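Local coordinates for protein VAPBC49 (Mycobacterium tuberculosis, PDB 5AF3) that is possibly the antitoxin of a type II toxin-antitoxin pair, with VapC45 as its cognate toxin and a putative DNA-binding helix-turn-helix domain, at residues L27-R31 / A32-T36; P96-D99 / W100-K103. All coordinates share one frame; numbering follows the deposited sequence.

Interaction 1: L27-R31 / A32-T36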
loop_
_atom_site.group_PDB
_atom_site.type_symbol
_atom_site.label_atom_id
_atom_site.label_comp_id
_atom_site.label_asym_id
_atom_site.label_seq_id
_atom_site.Cartn_x
_atom_site.Cartn_y
_atom_site.Cartn_z
ATOM N N LEU A 27 3.189 -6.079 -6.986
ATOM C CA LEU A 27 4.569 -5.856 -6.526
ATOM C C LEU A 27 4.820 -4.465 -5.925
ATOM O O LEU A 27 5.823 -4.256 -5.228
ATOM C CB LEU A 27 5.551 -6.086 -7.677
ATOM C CG LEU A 27 5.515 -7.452 -8.364
ATOM C CD1 LEU A 27 6.798 -7.552 -9.219
ATOM C CD2 LEU A 27 5.361 -8.599 -7.411
ATOM N N VAL A 28 3.882 -3.546 -6.164
ATOM C CA VAL A 28 4.017 -2.133 -5.718
ATOM C C VAL A 28 5.295 -1.519 -6.325
ATOM O O VAL A 28 6.274 -1.181 -5.622
ATOM C CB VAL A 28 3.988 -1.965 -4.173
ATOM C CG1 VAL A 28 3.784 -0.487 -3.799
ATOM C CG2 VAL A 28 2.892 -2.818 -3.545
ATOM N N VAL A 29 5.275 -1.433 -7.645
ATOM C CA VAL A 29 6.382 -0.935 -8.451
ATOM C C VAL A 29 5.723 -0.205 -9.600
ATOM O O VAL A 29 4.677 -0.658 -10.092
ATOM C CB VAL A 29 7.313 -2.067 -8.985
ATOM C CG1 VAL A 29 6.538 -3.056 -9.820
ATOM C CG2 VAL A 29 8.498 -1.487 -9.821
ATOM N N PRO A 30 6.288 0.949 -10.021
ATOM C CA PRO A 30 5.700 1.662 -11.143
ATOM C C PRO A 30 5.634 0.836 -12.401
ATOM O O PRO A 30 6.598 0.115 -12.744
ATOM C CB PRO A 30 6.609 2.910 -11.297
ATOM C CG PRO A 30 7.151 3.117 -9.946
ATOM C CD PRO A 30 7.428 1.689 -9.453
ATOM N N ARG A 31 4.485 0.887 -13.082
ATOM C CA ARG A 31 4.378 0.202 -14.338
ATOM C C ARG A 31 5.501 0.560 -15.347
ATOM O O ARG A 31 5.946 -0.300 -16.113
ATOM C CB ARG A 31 3.007 0.422 -14.967
ATOM C CG ARG A 31 2.768 -0.470 -16.165
ATOM C CD ARG A 31 2.000 0.295 -17.241
ATOM N NE ARG A 31 2.238 -0.296 -18.560
ATOM C CZ ARG A 31 1.489 -1.245 -19.106
ATOM N NH1 ARG A 31 0.419 -1.714 -18.459
ATOM N NH2 ARG A 31 1.806 -1.723 -20.303
ATOM N N ALA A 32 5.937 1.818 -15.371
ATOM C CA ALA A 32 6.956 2.199 -16.352
ATOM C C ALA A 32 8.274 1.493 -16.040
ATOM O O ALA A 32 9.034 1.131 -16.954
ATOM C CB ALA A 32 7.135 3.761 -16.404
ATOM N N THR A 33 8.532 1.290 -14.747
ATOM C CA THR A 33 9.727 0.591 -14.300
ATOM C C THR A 33 9.699 -0.853 -14.809
ATOM O O THR A 33 10.678 -1.360 -15.356
ATOM C CB THR A 33 9.854 0.706 -12.762
ATOM O OG1 THR A 33 10.017 2.093 -12.432
ATOM C CG2 THR A 33 11.033 -0.053 -12.222
ATOM N N LEU A 34 8.561 -1.516 -14.625
ATOM C CA LEU A 34 8.391 -2.879 -15.099
ATOM C C LEU A 34 8.558 -2.992 -16.607
ATOM O O LEU A 34 9.167 -3.950 -17.093
ATOM C CB LEU A 34 6.996 -3.410 -14.711
ATOM C CG LEU A 34 6.799 -3.777 -13.246
ATOM C CD1 LEU A 34 5.395 -4.311 -13.117
ATOM C CD2 LEU A 34 7.791 -4.848 -12.767
ATOM N N ALA A 35 8.040 -2.005 -17.326
ATOM C CA ALA A 35 8.148 -1.976 -18.768
ATOM C C ALA A 35 9.625 -1.948 -19.143
ATOM O O ALA A 35 10.042 -2.700 -20.022
ATOM C CB ALA A 35 7.414 -0.782 -19.337
ATOM N N THR A 36 10.411 -1.100 -18.466
ATOM C CA THR A 36 11.867 -1.021 -18.727
ATOM C C THR A 36 12.525 -2.373 -18.466
ATOM O O THR A 36 13.324 -2.847 -19.293
ATOM C CB THR A 36 12.561 0.123 -17.896
ATOM O OG1 THR A 36 11.958 1.382 -18.229
ATOM C CG2 THR A 36 14.047 0.198 -18.189
#
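Pro30 O is gripped by two backbone amides of the helix that starts just after it. Leu34 N supplies the sound bond, 3.2 Å from Pro30 O, nearly straight at 164° and lying in the carbonyl plane; Thr33 N is 3.0 Å from Pro30 O, but its bent N-H makes that bond weak. One residue on, Ala35 N binds Arg31 O at 3.0 Å. Pro30 takes the N-cap position, right before helix 31-38, and is joined to the first turn through its carbonyl. Its ring lies alongside the Thr33 side chain, both pointing the same way, with Pro30 CB 3.7 Å from Thr33 OG1.

Val29 does the apolar work with both its branches. CG1 sits between the backbone N and the carbonyl carbon (chi1 58°) and presses on the fork of Leu34, 3.5 Å from Leu34 CG and about equally far from the two methyls. CG2 turns to Thr33, 3.8 Å from Thr33 CG2. Leu34 is buried, with Ala23 of helix 20-27 and Ala78 of helix 72-86 against it, while the Arg31 side chain touches Leu20, Ala21 and Ser24 of helix 20-27.

Just upstream, Val28, with positive phi, is the C-prime residue of a Schellman motif that ends helix 20-27. A Schellman turn followed closely by an N-cap makes a tight helix-to-helix corner, consistent with the turn of a helix-turn-helix unit in the putative DNA-binding domain.

Interaction 2: P96-D99 / W100-K103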
loop_
_atom_site.group_PDB
_atom_site.type_symbol
_atom_site.label_atom_id
_atom_site.label_comp_id
_atom_site.label_asym_id
_atom_site.label_seq_id
_atom_site.Cartn_x
_atom_site.Cartn_y
_atom_site.Cartn_z
ATOM N N PRO A 96 24.973 -6.382 -15.639
ATOM C CA PRO A 96 26.167 -7.245 -15.437
ATOM C C PRO A 96 26.194 -8.032 -14.144
ATOM O O PRO A 96 26.640 -9.177 -14.131
ATOM C CB PRO A 96 27.328 -6.247 -15.505
ATOM C CG PRO A 96 26.804 -5.188 -16.354
ATOM C CD PRO A 96 25.387 -4.996 -15.887
ATOM N N SER A 97 25.694 -7.436 -13.057
ATOM C CA SER A 97 25.562 -8.201 -11.798
ATOM C C SER A 97 24.614 -9.376 -11.933
ATOM O O SER A 97 24.889 -10.445 -11.366
ATOM C CB SER A 97 25.100 -7.310 -10.611
ATOM O OG SER A 97 26.074 -6.271 -10.318
ATOM N N LEU A 98 23.486 -9.144 -12.608
ATOM C CA LEU A 98 22.517 -10.226 -12.857
ATOM C C LEU A 98 23.145 -11.355 -13.727
ATOM O O LEU A 98 23.061 -12.521 -13.360
ATOM C CB LEU A 98 21.249 -9.662 -13.476
ATOM C CG LEU A 98 20.535 -8.573 -12.660
ATOM C CD1 LEU A 98 19.259 -8.196 -13.351
ATOM C CD2 LEU A 98 20.235 -9.059 -11.262
ATOM N N ASP A 99 23.817 -10.988 -14.817
ATOM C CA ASP A 99 24.578 -11.956 -15.650
ATOM C C ASP A 99 25.530 -12.774 -14.795
ATOM O O ASP A 99 25.580 -13.996 -14.898
ATOM C CB ASP A 99 25.358 -11.249 -16.775
ATOM C CG ASP A 99 24.450 -10.638 -17.864
ATOM O OD1 ASP A 99 23.263 -11.021 -17.991
ATOM O OD2 ASP A 99 24.936 -9.764 -18.616
ATOM N N TRP A 100 26.285 -12.104 -13.920
ATOM C CA TRP A 100 27.220 -12.792 -13.036
ATOM C C TRP A 100 26.508 -13.761 -12.117
ATOM O O TRP A 100 26.916 -14.908 -12.001
ATOM C CB TRP A 100 28.126 -11.775 -12.246
ATOM C CG TRP A 100 28.997 -12.405 -11.178
ATOM C CD1 TRP A 100 28.703 -12.504 -9.860
ATOM C CD2 TRP A 100 30.285 -13.034 -11.349
ATOM N NE1 TRP A 100 29.729 -13.131 -9.188
ATOM C CE2 TRP A 100 30.698 -13.490 -10.082
ATOM C CE3 TRP A 100 31.100 -13.290 -12.452
ATOM C CZ2 TRP A 100 31.931 -14.152 -9.866
ATOM C CZ3 TRP A 100 32.330 -13.970 -12.240
ATOM C CH2 TRP A 100 32.722 -14.372 -10.966
ATOM N N LEU A 101 25.401 -13.322 -11.508
ATOM C CA LEU A 101 24.594 -14.178 -10.641
ATOM C C LEU A 101 24.067 -15.419 -11.383
ATOM O O LEU A 101 24.122 -16.539 -10.848
ATOM C CB LEU A 101 23.392 -13.389 -10.070
ATOM C CG LEU A 101 23.597 -12.594 -8.817
ATOM C CD1 LEU A 101 22.396 -11.600 -8.677
ATOM C CD2 LEU A 101 23.673 -13.613 -7.672
ATOM N N ILE A 102 23.570 -15.217 -12.594
ATOM C CA ILE A 102 23.065 -16.346 -13.368
ATOM C C ILE A 102 24.222 -17.334 -13.644
ATOM O O ILE A 102 24.069 -18.551 -13.457
ATOM C CB ILE A 102 22.406 -15.920 -14.642
ATOM C CG1 ILE A 102 21.072 -15.205 -14.310
ATOM C CG2 ILE A 102 22.100 -17.167 -15.517
ATOM C CD1 ILE A 102 20.541 -14.376 -15.449
ATOM N N LYS A 103 25.372 -16.793 -14.040
ATOM C CA LYS A 103 26.564 -17.633 -14.351
ATOM C C LYS A 103 27.018 -18.479 -13.163
ATOM O O LYS A 103 27.573 -19.567 -13.360
ATOM C CB LYS A 103 27.713 -16.774 -14.882
ATOM C CG LYS A 103 27.480 -16.118 -16.220
ATOM C CD LYS A 103 28.603 -15.141 -16.505
ATOM C CE LYS A 103 28.421 -14.485 -17.819
ATOM N NZ LYS A 103 29.640 -13.648 -18.073
#
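Trp100 N and Pro96 O, 3.0 Å apart, begin a run of four backbone bonds in which each amide of 100-103 binds the carbonyl four residues back. Leu101 N follows on Ser97 O, and Lys103 N closes the run on Asp99 O. Between them Ile102 N meets Leu98 O at 2.8 Å, nearly on the line of that carbonyl. All four N-H groups point within about 20° of straight.

One apolar contact crosses between side chains: Leu98 CD2 to Leu101 CD1, 4.2 Å. Both leucines are buried; Leu98 also meets Ile56 and Leu110, and Leu101 meets Leu123.

Trp100 reaches outward from this turn. Its CG is anti to the backbone N (chi1 172°), carrying the indole away from 96-99. There it is held by a ring stack with Phe126 and by its N-H, NE1 donating to Val122 O; both partners lie on helix 115-130.

Among the charged side chains, Lys103 runs extended beyond CG. Its second methylene lies beside the carbonyl one turn back, Lys103 CG 3.1 Å from Asp99 O. The ends of this oppositely charged pair do not meet: Asp99 OD2 is 6.1 Å from Lys103 NZ, so any attraction is probably modest.

This is regular alpha-helical i to i+4 bonding in a partly buried helix, 95-105, packed against helix 115-130 through Pro96, Ser97, Trp100 and Leu101, with Leu98 turned to loop residues.

From the N terminus, the chain leaves helix 20-27, turns through interaction 1 and enters helix 31-38. An unmodelled stretch (40-53), strand 68-70 and helix 72-86 follow before interaction 2 opens on helix 95-105. The two contacts are in series: each spans one continuous piece of chain, and neither encloses nor crosses the other. The centres of interactions 1 and 2 are 21 Å apart. The nearest atoms of interactions 1 and 2 are about 10 Å apart and do not touch. Interaction 1 forms the corner between helices 20-27 and 31-38, probably the turn of a helix-turn-helix, and helix 72-86 packs on it; interaction 2 ties its helix to helices 115-130 and 135-143.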